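Side-chain contacts in acyl-coenzyme A oxidase 1 (Yarrowia lipolytica, PDB 5Y9D), which uses FAD and molecular oxygen to oxidise 2,3-saturated acyl-CoAs to (2E)-enoyl-CoAs, releasing hydrogen peroxide, in peroxisomal fatty acid beta-oxidation: residues F166-L171 with S175-L180; F220-L223 with K228-G231; G306-G311 with T462-N467. All coordinates share one frame; numbering follows the deposited sequence.

Contact 1 of 3, residues F166-L171 with S175-L180. With FAD (flavin-adenine dinucleotide), chain C.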
# COMPACT_ATOMS: atom_id res chain seq x y z
N PHE A 166 -24.72 -11.53 4.83
CA PHE A 166 -24.71 -10.73 6.05
C PHE A 166 -24.90 -9.28 5.68
O PHE A 166 -24.00 -8.64 5.21
CB PHE A 166 -23.36 -10.97 6.75
CG PHE A 166 -23.16 -10.23 8.06
CD1 PHE A 166 -23.43 -10.86 9.25
CD2 PHE A 166 -22.60 -8.97 8.08
CE1 PHE A 166 -23.20 -10.22 10.45
CE2 PHE A 166 -22.35 -8.32 9.29
CZ PHE A 166 -22.66 -8.95 10.46
N ALA A 167 -26.11 -8.77 5.85
CA ALA A 167 -26.46 -7.45 5.31
C ALA A 167 -26.55 -6.41 6.40
O ALA A 167 -27.63 -6.04 6.82
CB ALA A 167 -27.76 -7.54 4.52
N MET A 168 -25.39 -5.93 6.83
CA MET A 168 -25.30 -4.94 7.89
C MET A 168 -25.09 -3.54 7.33
O MET A 168 -25.86 -2.65 7.60
CB MET A 168 -24.13 -5.31 8.79
CG MET A 168 -23.78 -4.22 9.80
SD MET A 168 -22.64 -4.81 11.07
CE MET A 168 -23.85 -5.63 12.09
N THR A 169 -24.02 -3.38 6.55
CA THR A 169 -23.54 -2.10 6.02
C THR A 169 -24.48 -1.47 5.03
O THR A 169 -25.06 -2.15 4.24
CB THR A 169 -22.20 -2.34 5.29
OG1 THR A 169 -21.27 -2.83 6.24
CG2 THR A 169 -21.61 -1.10 4.68
N GLU A 170 -24.65 -0.15 5.09
CA GLU A 170 -25.45 0.60 4.11
C GLU A 170 -24.57 1.60 3.43
O GLU A 170 -23.52 1.97 3.94
CB GLU A 170 -26.66 1.35 4.71
CG GLU A 170 -27.11 0.81 6.00
CD GLU A 170 -28.52 1.23 6.43
OE1 GLU A 170 -28.74 2.48 6.52
OE2 GLU A 170 -29.36 0.30 6.73
N LEU A 171 -25.01 2.06 2.28
CA LEU A 171 -24.29 3.10 1.58
C LEU A 171 -23.95 4.26 2.52
O LEU A 171 -22.85 4.76 2.48
CB LEU A 171 -25.14 3.58 0.43
CG LEU A 171 -24.47 4.54 -0.55
CD1 LEU A 171 -23.11 4.07 -1.05
CD2 LEU A 171 -25.43 4.70 -1.73
N SER A 175 -19.33 2.40 9.98
CA SER A 175 -18.96 2.31 11.39
C SER A 175 -20.08 2.46 12.41
O SER A 175 -20.14 1.73 13.37
CB SER A 175 -17.80 3.24 11.69
OG SER A 175 -16.78 3.03 10.76
N ASN A 176 -20.97 3.42 12.19
CA ASN A 176 -22.03 3.65 13.15
C ASN A 176 -23.27 2.83 12.89
O ASN A 176 -24.17 3.25 12.18
CB ASN A 176 -22.38 5.13 13.23
CG ASN A 176 -23.39 5.41 14.31
OD1 ASN A 176 -23.61 4.59 15.18
ND2 ASN A 176 -24.00 6.56 14.26
N LEU A 177 -23.31 1.66 13.51
CA LEU A 177 -24.41 0.75 13.38
C LEU A 177 -25.70 1.26 14.00
O LEU A 177 -26.79 0.88 13.56
CB LEU A 177 -24.04 -0.59 14.00
CG LEU A 177 -23.09 -1.52 13.23
CD1 LEU A 177 -22.48 -0.92 11.95
CD2 LEU A 177 -21.98 -2.02 14.15
N LYS A 178 -25.60 2.15 14.99
CA LYS A 178 -26.80 2.71 15.61
C LYS A 178 -27.51 3.66 14.66
O LYS A 178 -28.68 3.94 14.83
CB LYS A 178 -26.48 3.41 16.94
CG LYS A 178 -26.24 2.44 18.10
CD LYS A 178 -25.83 3.15 19.39
CE LYS A 178 -24.36 3.58 19.38
NZ LYS A 178 -23.89 4.15 20.68
N GLY A 179 -26.81 4.16 13.64
CA GLY A 179 -27.39 5.13 12.70
C GLY A 179 -27.91 4.51 11.42
O GLY A 179 -28.23 5.23 10.46
N LEU A 180 -27.99 3.18 11.40
CA LEU A 180 -28.53 2.48 10.24
C LEU A 180 -29.92 2.96 9.97
O LEU A 180 -30.70 3.18 10.89
CB LEU A 180 -28.59 0.96 10.48
CG LEU A 180 -27.28 0.24 10.49
CD1 LEU A 180 -27.46 -1.21 10.87
CD2 LEU A 180 -26.66 0.33 9.12
PA FAD C . -17.16 5.16 7.57
O1A FAD C . -18.03 5.97 6.72
O2A FAD C . -17.59 4.73 8.91
O5B FAD C . -15.80 5.93 7.73
C5B FAD C . -15.20 6.71 6.72
C4B FAD C . -13.90 7.30 7.23
O4B FAD C . -14.16 8.21 8.28
C3B FAD C . -12.99 6.24 7.81
O3B FAD C . -11.66 6.49 7.41
C2B FAD C . -13.07 6.42 9.30
O2B FAD C . -11.81 6.14 9.88
C1B FAD C . -13.44 7.87 9.45
N9A FAD C . -14.30 8.02 10.63
C8A FAD C . -15.51 7.51 10.79
N7A FAD C . -16.01 7.82 11.98
C5A FAD C . -15.10 8.55 12.62
C6A FAD C . -14.98 9.21 13.94
N6A FAD C . -15.96 9.15 14.84
N1A FAD C . -13.86 9.87 14.20
C2A FAD C . -12.87 9.94 13.32
N3A FAD C . -12.90 9.37 12.12
C4A FAD C . -13.97 8.68 11.72
N1 FAD C . -20.37 -5.08 5.16
C2 FAD C . -21.24 -6.04 5.46
O2 FAD C . -22.12 -5.80 6.28
N3 FAD C . -21.20 -7.24 4.90
C4 FAD C . -20.28 -7.57 4.01
O4 FAD C . -20.26 -8.68 3.49
C4X FAD C . -19.29 -6.57 3.63
N5 FAD C . -18.35 -6.84 2.74
C5X FAD C . -17.46 -5.92 2.41
C6 FAD C . -16.52 -6.23 1.48
C7 FAD C . -15.60 -5.30 1.11
C7M FAD C . -14.56 -5.68 0.09
C8 FAD C . -15.62 -3.96 1.73
C8M FAD C . -14.63 -2.90 1.37
C9 FAD C . -16.57 -3.65 2.67
C9A FAD C . -17.50 -4.58 3.03
N10 FAD C . -18.48 -4.28 3.97
C10 FAD C . -19.39 -5.27 4.28
C1' FAD C . -18.56 -2.97 4.60
C2' FAD C . -17.38 -2.68 5.52
O2' FAD C . -17.55 -3.31 6.76
C3' FAD C . -17.27 -1.18 5.70
O3' FAD C . -16.44 -0.69 4.67
C4' FAD C . -16.61 -0.79 7.00
O4' FAD C . -17.48 -1.07 8.09
C5' FAD C . -16.26 0.69 6.98
O5' FAD C . -17.44 1.45 6.96
P FAD C . -17.61 2.78 6.15
O1P FAD C . -17.05 2.65 4.82
O2P FAD C . -19.02 3.13 6.33
O3P FAD C . -16.69 3.85 6.84
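Leu177 and Leu180 are the residues of segment 175-180 that meet Met168 and Glu170 of segment 166-171, while Ser175, at the start of the segment, turns to the cofactor. Its hydroxyl OG donates to the FAD phosphate oxygen O2A at 2.6 Å, and its backbone N donates to the same O2A, so a small polar residue grips one charged oxygen twice. Asn176 faces the dimer partner, where its ND2 is hydrogen-bonded to Glu348 of the second subunit. Leu177 brings CG to 4.0 Å from Met168 SD, the two side chains crossing at about a right angle. Met168 reaches it because its chain runs outward with CG opposite the backbone N (chi1 170°) and bends only at chi3; an unbranched thioether suits such a reach. Leu180 lays CD2 3.4 Å from the carbonyl O of Met168 and CB 3.9 Å from OE2 of Glu170. That buried carboxylate is satisfied just beyond the leucine, OE1 by the backbone N of Glu181 and OE2 by the hydroxyl of Thr182.

Segment 166-171 also serves the flavin. FAD N3 donates to Phe166 O at 3.1 Å, and FAD O2 accepts a nearly straight bond from Thr169 N at 3.1 Å (165°), with a weak one from Met168 N. Thr169 OG1, placed beside its own backbone N by chi1 of -62°, donates to FAD N1 at 2.7 Å; amide and hydroxyl thus serve neighbouring acceptors. Donors at N1 and O2 would probably stabilise negative charge on the reduced flavin. This is the share that the middle domain of the acyl-CoA dehydrogenase and oxidase fold gives to the FAD site, at the pyrimidine edge and one phosphate; Arg337 of the second subunit is among the residues that complete it.

Contact 2 of 3, residues F220-L223 with K228-G231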
# COMPACT_ATOMS: atom_id res chain seq x y z
N PHE A 220 -29.59 -6.20 9.16
CA PHE A 220 -29.65 -5.40 10.38
C PHE A 220 -30.51 -4.16 10.11
O PHE A 220 -30.33 -3.50 9.10
CB PHE A 220 -28.26 -5.00 10.87
CG PHE A 220 -27.45 -6.15 11.38
CD1 PHE A 220 -26.90 -7.08 10.48
CD2 PHE A 220 -27.22 -6.32 12.73
CE1 PHE A 220 -26.14 -8.15 10.94
CE2 PHE A 220 -26.47 -7.38 13.20
CZ PHE A 220 -25.91 -8.29 12.30
N ALA A 221 -31.42 -3.84 11.02
CA ALA A 221 -32.38 -2.76 10.82
C ALA A 221 -32.92 -2.22 12.15
O ALA A 221 -32.87 -2.90 13.18
CB ALA A 221 -33.54 -3.26 9.97
N LYS A 222 -33.48 -1.02 12.09
CA LYS A 222 -34.11 -0.43 13.25
C LYS A 222 -35.46 -1.06 13.46
O LYS A 222 -36.32 -1.04 12.58
CB LYS A 222 -34.23 1.08 13.11
CG LYS A 222 -32.89 1.77 13.16
CD LYS A 222 -32.14 1.36 14.42
CE LYS A 222 -30.91 2.19 14.66
NZ LYS A 222 -31.25 3.64 14.62
N LEU A 223 -35.60 -1.67 14.63
CA LEU A 223 -36.83 -2.34 15.04
C LEU A 223 -37.85 -1.28 15.42
O LEU A 223 -37.66 -0.58 16.43
CB LEU A 223 -36.50 -3.20 16.24
CG LEU A 223 -37.66 -3.80 17.00
CD1 LEU A 223 -38.36 -4.74 16.05
CD2 LEU A 223 -37.09 -4.53 18.21
N LYS A 228 -41.99 3.62 17.83
CA LYS A 228 -40.78 3.78 18.63
C LYS A 228 -39.66 2.87 18.10
O LYS A 228 -39.87 1.67 17.87
CB LYS A 228 -41.07 3.51 20.11
CG LYS A 228 -39.84 3.16 20.95
CD LYS A 228 -39.85 3.78 22.33
CE LYS A 228 -39.11 2.94 23.36
NZ LYS A 228 -40.12 2.26 24.24
N ASP A 229 -38.49 3.48 17.92
CA ASP A 229 -37.25 2.80 17.53
C ASP A 229 -36.62 2.10 18.73
O ASP A 229 -36.11 2.75 19.64
CB ASP A 229 -36.29 3.85 16.98
CG ASP A 229 -35.09 3.25 16.26
OD1 ASP A 229 -34.79 2.06 16.49
OD2 ASP A 229 -34.44 3.98 15.47
N TYR A 230 -36.62 0.77 18.73
CA TYR A 230 -35.95 0.03 19.79
C TYR A 230 -34.48 -0.29 19.52
O TYR A 230 -33.84 -1.04 20.28
CB TYR A 230 -36.71 -1.24 20.10
CG TYR A 230 -37.96 -0.94 20.87
CD1 TYR A 230 -37.92 -0.85 22.27
CD2 TYR A 230 -39.17 -0.71 20.22
CE1 TYR A 230 -39.07 -0.57 22.99
CE2 TYR A 230 -40.31 -0.42 20.92
CZ TYR A 230 -40.27 -0.34 22.30
OH TYR A 230 -41.42 -0.04 22.98
N GLY A 231 -33.94 0.32 18.47
CA GLY A 231 -32.56 0.08 18.08
C GLY A 231 -32.33 -0.98 17.01
O GLY A 231 -33.25 -1.58 16.47
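Leu223 is clasped by Tyr230 and Gly231 through two nearly straight backbone bonds. Its backbone N donates to Gly231 O at 3.0 Å with an angle of 177°, and its carbonyl O accepts from Tyr230 N at 2.9 Å. Two successive residues therefore face one, which is a beta bulge in the antiparallel pair 216-225 and 228-238. Glycine suits the second bulge position, since with phi of 95° a CB would be jammed against the preceding carbonyl O. On the buried flank the branched Leu223 packs CD2 against Tyr230 CB at 3.8 Å.

The other part is looser and more polar. Lys222 folds back, bent at chi2 (-53°) and again at chi4, so that its methylenes cross the Asp229 carboxylate at a slant, CD lying 3.4 Å from OD1. Its NZ ends 3.3 Å from Asp229 OD2, a weak hydrogen bond within a salt bridge; the stronger partner of NZ is the carbonyl O of Lys178. Asp229 itself is exposed, yet its OD1 accepts from Gly231 N at 2.8 Å, the donor N meeting it on the anti side and out of the carboxylate plane, and this closes an Asx turn. Lys228, also exposed, lays CG 3.6 Å above one face of the Tyr230 ring, offset toward its rim, while its NZ makes a weak bond to Tyr230 OH.

The backbone bonds thus carry the pairing. The aspartate divides its work: its OD1 fixes the bulge, while the weak ion pair at OD2 is secondary to the bond that Lys222 NZ makes to Lys178 O.

Contact 3 of 3, residues G306-G311 with T462-N467. With FAD (flavin-adenine dinucleotide), chain C.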
# COMPACT_ATOMS: atom_id res chain seq x y z
N GLY A 306 -22.06 -10.21 17.57
CA GLY A 306 -21.23 -11.29 18.11
C GLY A 306 -20.37 -11.99 17.07
O GLY A 306 -19.24 -12.39 17.36
N ALA A 307 -20.92 -12.15 15.87
CA ALA A 307 -20.22 -12.81 14.74
C ALA A 307 -18.99 -12.03 14.25
O ALA A 307 -18.02 -12.62 13.76
CB ALA A 307 -21.19 -13.04 13.58
N LEU A 308 -19.04 -10.70 14.40
CA LEU A 308 -17.95 -9.83 13.99
C LEU A 308 -16.69 -10.04 14.81
O LEU A 308 -15.58 -9.84 14.29
CB LEU A 308 -18.37 -8.36 14.05
CG LEU A 308 -19.50 -7.97 13.07
CD1 LEU A 308 -19.83 -6.48 13.15
CD2 LEU A 308 -19.15 -8.38 11.64
N ILE A 309 -16.85 -10.44 16.07
CA ILE A 309 -15.71 -10.63 16.94
C ILE A 309 -14.98 -11.85 16.43
O ILE A 309 -13.76 -11.83 16.33
CB ILE A 309 -16.06 -10.81 18.44
CG1 ILE A 309 -16.94 -9.66 18.96
CG2 ILE A 309 -14.80 -10.83 19.30
CD1 ILE A 309 -17.66 -10.01 20.27
N ARG A 310 -15.71 -12.91 16.08
CA ARG A 310 -15.05 -14.12 15.58
C ARG A 310 -13.99 -13.78 14.52
O ARG A 310 -12.85 -14.21 14.63
CB ARG A 310 -16.04 -15.13 14.98
CG ARG A 310 -15.40 -16.45 14.57
CD ARG A 310 -16.42 -17.50 14.15
NE ARG A 310 -15.90 -18.28 13.02
CZ ARG A 310 -15.74 -19.61 12.98
NH1 ARG A 310 -16.07 -20.41 14.01
NH2 ARG A 310 -15.24 -20.16 11.88
N GLY A 311 -14.39 -13.02 13.51
CA GLY A 311 -13.53 -12.77 12.37
C GLY A 311 -12.47 -11.72 12.59
O GLY A 311 -11.52 -11.65 11.81
N THR A 462 -10.22 -2.32 6.68
CA THR A 462 -11.43 -1.53 6.54
C THR A 462 -12.68 -2.22 7.04
O THR A 462 -13.47 -1.63 7.72
CB THR A 462 -11.62 -1.17 5.06
OG1 THR A 462 -10.52 -0.38 4.64
CG2 THR A 462 -12.90 -0.43 4.83
N TRP A 463 -12.89 -3.46 6.62
CA TRP A 463 -14.10 -4.19 6.93
C TRP A 463 -14.10 -4.88 8.28
O TRP A 463 -13.08 -5.10 8.87
CB TRP A 463 -14.48 -5.14 5.81
CG TRP A 463 -13.65 -6.36 5.72
CD1 TRP A 463 -12.80 -6.84 6.65
CD2 TRP A 463 -13.59 -7.27 4.62
NE1 TRP A 463 -12.22 -7.98 6.22
CE2 TRP A 463 -12.69 -8.27 4.97
CE3 TRP A 463 -14.21 -7.33 3.38
CZ2 TRP A 463 -12.38 -9.32 4.12
CZ3 TRP A 463 -13.92 -8.37 2.55
CH2 TRP A 463 -13.01 -9.36 2.92
N GLU A 464 -15.29 -5.24 8.74
CA GLU A 464 -15.46 -5.76 10.08
C GLU A 464 -14.84 -4.82 11.12
O GLU A 464 -14.18 -5.27 12.08
CB GLU A 464 -14.82 -7.12 10.17
CG GLU A 464 -15.49 -8.19 9.35
CD GLU A 464 -15.33 -9.55 9.99
OE1 GLU A 464 -14.90 -9.58 11.17
OE2 GLU A 464 -15.64 -10.56 9.31
N GLY A 465 -15.07 -3.52 10.91
CA GLY A 465 -14.51 -2.45 11.70
C GLY A 465 -13.39 -1.75 10.97
O GLY A 465 -12.36 -2.34 10.70
N ASP A 466 -13.61 -0.48 10.65
CA ASP A 466 -12.58 0.39 10.12
C ASP A 466 -11.51 0.49 11.19
O ASP A 466 -11.79 0.73 12.36
CB ASP A 466 -13.18 1.77 9.84
CG ASP A 466 -12.12 2.80 9.41
OD1 ASP A 466 -11.78 2.80 8.21
OD2 ASP A 466 -11.67 3.61 10.25
N ASN A 467 -10.26 0.30 10.81
CA ASN A 467 -9.19 0.20 11.82
C ASN A 467 -9.10 1.41 12.77
O ASN A 467 -8.98 1.24 13.99
CB ASN A 467 -7.84 -0.05 11.14
CG ASN A 467 -7.60 -1.50 10.82
OD1 ASN A 467 -8.46 -2.36 11.01
ND2 ASN A 467 -6.40 -1.79 10.34
PA FAD C . -17.16 5.16 7.57
O1A FAD C . -18.03 5.97 6.72
O2A FAD C . -17.59 4.73 8.91
O5B FAD C . -15.80 5.93 7.73
C5B FAD C . -15.20 6.71 6.72
C4B FAD C . -13.90 7.30 7.23
O4B FAD C . -14.16 8.21 8.28
C3B FAD C . -12.99 6.24 7.81
O3B FAD C . -11.66 6.49 7.41
C2B FAD C . -13.07 6.42 9.30
O2B FAD C . -11.81 6.14 9.88
C1B FAD C . -13.44 7.87 9.45
N9A FAD C . -14.30 8.02 10.63
C8A FAD C . -15.51 7.51 10.79
N7A FAD C . -16.01 7.82 11.98
C5A FAD C . -15.10 8.55 12.62
C6A FAD C . -14.98 9.21 13.94
N6A FAD C . -15.96 9.15 14.84
N1A FAD C . -13.86 9.87 14.20
C2A FAD C . -12.87 9.94 13.32
N3A FAD C . -12.90 9.37 12.12
C4A FAD C . -13.97 8.68 11.72
N1 FAD C . -20.37 -5.08 5.16
C2 FAD C . -21.24 -6.04 5.46
O2 FAD C . -22.12 -5.80 6.28
N3 FAD C . -21.20 -7.24 4.90
C4 FAD C . -20.28 -7.57 4.01
O4 FAD C . -20.26 -8.68 3.49
C4X FAD C . -19.29 -6.57 3.63
N5 FAD C . -18.35 -6.84 2.74
C5X FAD C . -17.46 -5.92 2.41
C6 FAD C . -16.52 -6.23 1.48
C7 FAD C . -15.60 -5.30 1.11
C7M FAD C . -14.56 -5.68 0.09
C8 FAD C . -15.62 -3.96 1.73
C8M FAD C . -14.63 -2.90 1.37
C9 FAD C . -16.57 -3.65 2.67
C9A FAD C . -17.50 -4.58 3.03
N10 FAD C . -18.48 -4.28 3.97
C10 FAD C . -19.39 -5.27 4.28
C1' FAD C . -18.56 -2.97 4.60
C2' FAD C . -17.38 -2.68 5.52
O2' FAD C . -17.55 -3.31 6.76
C3' FAD C . -17.27 -1.18 5.70
O3' FAD C . -16.44 -0.69 4.67
C4' FAD C . -16.61 -0.79 7.00
O4' FAD C . -17.48 -1.07 8.09
C5' FAD C . -16.26 0.69 6.98
O5' FAD C . -17.44 1.45 6.96
P FAD C . -17.61 2.78 6.15
O1P FAD C . -17.05 2.65 4.82
O2P FAD C . -19.02 3.13 6.33
O3P FAD C . -16.69 3.85 6.84
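A chi1 of -67° puts CG of Glu464 beside its backbone N, and the chain then extends to carry the carboxylate against the helix residues Leu308 and Gly311. OE1 comes to 3.2 Å from Leu308 O, a close approach that is not a hydrogen bond, and to 3.5 Å from Gly311 C. Gly311 is suited to its place because a CB would clash with this same OE1. Leu308 adds an apolar touch, its CD2 lying 4.3 Å from Glu464 CG, which supports the aliphatic part of the acid. Glu464 itself takes a left-handed backbone conformation, and Gly465 follows with angles at which a CB would be jammed against the preceding carbonyl O, which calls for glycine.

The rest of segment 462-467 lies along the cofactor. Trp463 holds CG in the crowded position between backbone N and carbonyl carbon, which directs its ring edge at the flavin benzene ring: CE3 comes close to FAD C6, with C6 in the plane of the indole. Asp466 OD2 accepts a hydrogen bond from the ribose hydroxyl O2B of FAD at 2.6 Å. Asp466 is also the N-cap of helix 467-486, its OD2 taking a weak bond from Val469 N. With an alanine in place of Asp466, the ribose hydroxyl and the start of the helix would probably both lose their acceptor.

The segment thus probably links cofactor binding to catalysis: Glu464, by similarity the proton acceptor, projects from a backbone that is held against FAD on both sides of it, consistent with a base acting together with the flavin.

In the fold
From the N terminus the three contacts follow in series, with none enclosing or crossing another. Contact 1 closes a short loop, three residues lying between its segments after strand 166-167. Contact 2 then closes the hairpin of strands 216-225 and 228-238, in the same mixed sheet: Ala167 O lies 3.1 Å from Phe220 N, a probable hydrogen bond between neighbouring strands. Contact 3 brings together segments separated by 150 mostly helical residues, joining the start of helix 306-334 to the loop before helix 467-486. It meets contact 1 where Leu308 packs on Phe166 and Met168, and both touch FAD, tying middle domain to helical domain; contacts 2 and 3 do not touch.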